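Local coordinates for protein putative acetyl-CoA acetyltransferase (Thermus thermophilus, PDB 1ULQ) that probably acts as a thiolase, an acetyl-CoA C-acyltransferase of lipid metabolism, at residues C[198-203]-C[370-375]. Sequence-based numbering, arbitrary orientation.
Sequences EGRFQD and VHEMRR
R375 turns its CG between the backbone N and the carbonyl carbon (chi1 69°) and its chain bends at chi3, while D203 sets its CG beside its own N, and the two charged ends meet tip to tip. This is the centre of a D203–R375–E372 salt-bridge network at the surface of the thiolase fold. It joins the loop after helix 178-197, in the N-terminal family region, to the end of helix 358-375, in the C-terminal one. D203 OD2 lies at the guanidinium edge in a salt bridge, 3.5 Å from R375 NH2, the two planes 50° apart. Within the helix, R375 NH1 donates to E372 OE1 at 2.8 Å (N-H...O 165°), with OE1 in the guanidinium plane. R200 CA and CB lie over one face of that group; H371 O lies over the opposite face, toward the rim. The Schellman motif ending helix 178-197 has G199 as C-prime residue and pairs R200 N with A195 O. R200 NE hydrogen-bonds N348 OD1, and NH1 and NH2 both grip E198 OE1. Toward E372, the nearest approach is R200 CD to OE2, 3.6 Å. R200 NE is 4.1 Å from E372 OE2, opposite charges near each other with no N-H aimed at the oxygen. Beside the network, H371 gives its NE2 to A9 O, and its ND1 lies 3.8 Å from D203 CB.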
loop_
_atom_site.group_PDB
_atom_site.type_symbol
_atom_site.label_atom_id
_atom_site.label_comp_id
_atom_site.label_asym_id
_atom_site.label_seq_id
_atom_site.Cartn_x
_atom_site.Cartn_y
_atom_site.Cartn_z
ATOM N N GLU C 198 -40.989 -20.775 -4.021
ATOM C CA GLU C 198 -41.754 -21.660 -4.885
ATOM C C GLU C 198 -40.892 -22.514 -5.836
ATOM O O GLU C 198 -41.393 -23.154 -6.764
ATOM C CB GLU C 198 -42.798 -20.823 -5.637
ATOM C CG GLU C 198 -43.691 -20.035 -4.667
ATOM C CD GLU C 198 -44.742 -19.157 -5.347
ATOM O OE1 GLU C 198 -44.437 -18.544 -6.396
ATOM O OE2 GLU C 198 -45.872 -19.062 -4.817
ATOM N N GLY C 199 -39.588 -22.510 -5.585
ATOM C CA GLY C 199 -38.655 -23.315 -6.354
ATOM C C GLY C 199 -38.308 -22.972 -7.781
ATOM O O GLY C 199 -37.778 -23.826 -8.491
ATOM N N ARG C 200 -38.580 -21.750 -8.215
ATOM C CA ARG C 200 -38.266 -21.391 -9.589
ATOM C C ARG C 200 -36.775 -21.208 -9.826
ATOM O O ARG C 200 -36.327 -21.163 -10.970
ATOM C CB ARG C 200 -39.030 -20.131 -10.005
ATOM C CG ARG C 200 -40.510 -20.366 -10.228
ATOM C CD ARG C 200 -41.160 -19.194 -10.915
ATOM N NE ARG C 200 -41.470 -18.093 -10.006
ATOM C CZ ARG C 200 -42.407 -18.132 -9.056
ATOM N NH1 ARG C 200 -43.133 -19.229 -8.880
ATOM N NH2 ARG C 200 -42.634 -17.065 -8.287
ATOM N N PHE C 201 -36.002 -21.116 -8.752
ATOM C CA PHE C 201 -34.564 -20.943 -8.903
ATOM C C PHE C 201 -33.798 -22.249 -8.770
ATOM O O PHE C 201 -32.585 -22.284 -8.990
ATOM C CB PHE C 201 -34.024 -19.956 -7.872
ATOM C CG PHE C 201 -34.269 -18.523 -8.213
ATOM C CD1 PHE C 201 -33.781 -17.984 -9.397
ATOM C CD2 PHE C 201 -34.960 -17.698 -7.338
ATOM C CE1 PHE C 201 -33.978 -16.636 -9.705
ATOM C CE2 PHE C 201 -35.162 -16.348 -7.633
ATOM C CZ PHE C 201 -34.671 -15.818 -8.817
ATOM N N GLN C 202 -34.499 -23.323 -8.422
ATOM C CA GLN C 202 -33.848 -24.614 -8.243
ATOM C C GLN C 202 -33.143 -25.161 -9.490
ATOM O O GLN C 202 -32.115 -25.830 -9.380
ATOM C CB GLN C 202 -34.852 -25.643 -7.732
ATOM C CG GLN C 202 -34.187 -26.786 -6.995
ATOM C CD GLN C 202 -35.028 -28.052 -6.980
ATOM O OE1 GLN C 202 -35.467 -28.542 -8.028
ATOM N NE2 GLN C 202 -35.245 -28.601 -5.788
ATOM N N ASP C 203 -33.681 -24.876 -10.671
ATOM C CA ASP C 203 -33.071 -25.366 -11.911
ATOM C C ASP C 203 -31.794 -24.664 -12.325
ATOM O O ASP C 203 -30.796 -25.315 -12.647
ATOM C CB ASP C 203 -34.040 -25.248 -13.076
ATOM C CG ASP C 203 -35.183 -26.211 -12.978
ATOM O OD1 ASP C 203 -35.271 -26.938 -11.963
ATOM O OD2 ASP C 203 -35.997 -26.238 -13.920
ATOM N N VAL C 370 -34.016 -17.146 -19.739
ATOM C CA VAL C 370 -34.137 -18.382 -20.511
ATOM C C VAL C 370 -34.922 -19.458 -19.778
ATOM O O VAL C 370 -35.850 -20.034 -20.340
ATOM C CB VAL C 370 -32.759 -18.947 -20.869
ATOM C CG1 VAL C 370 -32.904 -19.962 -21.965
ATOM C CG2 VAL C 370 -31.845 -17.844 -21.339
ATOM N N HIS C 371 -34.545 -19.729 -18.531
ATOM C CA HIS C 371 -35.239 -20.721 -17.717
ATOM C C HIS C 371 -36.714 -20.389 -17.486
ATOM O O HIS C 371 -37.559 -21.285 -17.532
ATOM C CB HIS C 371 -34.542 -20.866 -16.378
ATOM C CG HIS C 371 -33.382 -21.795 -16.418
ATOM N ND1 HIS C 371 -33.515 -23.152 -16.234
ATOM C CD2 HIS C 371 -32.072 -21.572 -16.666
ATOM C CE1 HIS C 371 -32.335 -23.728 -16.365
ATOM N NE2 HIS C 371 -31.443 -22.791 -16.629
ATOM N N GLU C 372 -37.027 -19.116 -17.234
ATOM C CA GLU C 372 -38.413 -18.728 -17.010
ATOM C C GLU C 372 -39.167 -18.776 -18.333
ATOM O O GLU C 372 -40.352 -19.119 -18.353
ATOM C CB GLU C 372 -38.515 -17.325 -16.406
ATOM C CG GLU C 372 -39.918 -16.980 -15.912
ATOM C CD GLU C 372 -40.326 -17.765 -14.662
ATOM O OE1 GLU C 372 -39.648 -18.767 -14.332
ATOM O OE2 GLU C 372 -41.329 -17.381 -14.008
ATOM N N MET C 373 -38.482 -18.437 -19.431
ATOM C CA MET C 373 -39.093 -18.468 -20.768
ATOM C C MET C 373 -39.587 -19.876 -21.073
ATOM O O MET C 373 -40.677 -20.063 -21.615
ATOM C CB MET C 373 -38.088 -18.050 -21.843
ATOM C CG MET C 373 -38.044 -16.565 -22.125
ATOM S SD MET C 373 -36.775 -16.129 -23.338
ATOM C CE MET C 373 -37.429 -16.843 -24.803
ATOM N N ARG C 374 -38.776 -20.867 -20.715
ATOM C CA ARG C 374 -39.134 -22.260 -20.943
ATOM C C ARG C 374 -40.304 -22.736 -20.107
ATOM O O ARG C 374 -41.194 -23.404 -20.622
ATOM C CB ARG C 374 -37.946 -23.187 -20.672
ATOM C CG ARG C 374 -38.354 -24.637 -20.427
ATOM C CD ARG C 374 -37.155 -25.529 -20.197
ATOM N NE ARG C 374 -36.496 -25.879 -21.453
ATOM C CZ ARG C 374 -35.357 -26.567 -21.534
ATOM N NH1 ARG C 374 -34.753 -26.973 -20.419
ATOM N NH2 ARG C 374 -34.818 -26.839 -22.724
ATOM N N ARG C 375 -40.317 -22.418 -18.819
ATOM C CA ARG C 375 -41.422 -22.900 -18.018
ATOM C C ARG C 375 -42.758 -22.244 -18.353
ATOM O O ARG C 375 -43.790 -22.907 -18.304
ATOM C CB ARG C 375 -41.107 -22.837 -16.512
ATOM C CG ARG C 375 -40.989 -21.491 -15.862
ATOM C CD ARG C 375 -40.857 -21.696 -14.340
ATOM N NE ARG C 375 -39.778 -22.625 -13.976
ATOM C CZ ARG C 375 -38.506 -22.277 -13.762
ATOM N NH1 ARG C 375 -38.117 -21.007 -13.865
ATOM N NH2 ARG C 375 -37.616 -23.208 -13.444
#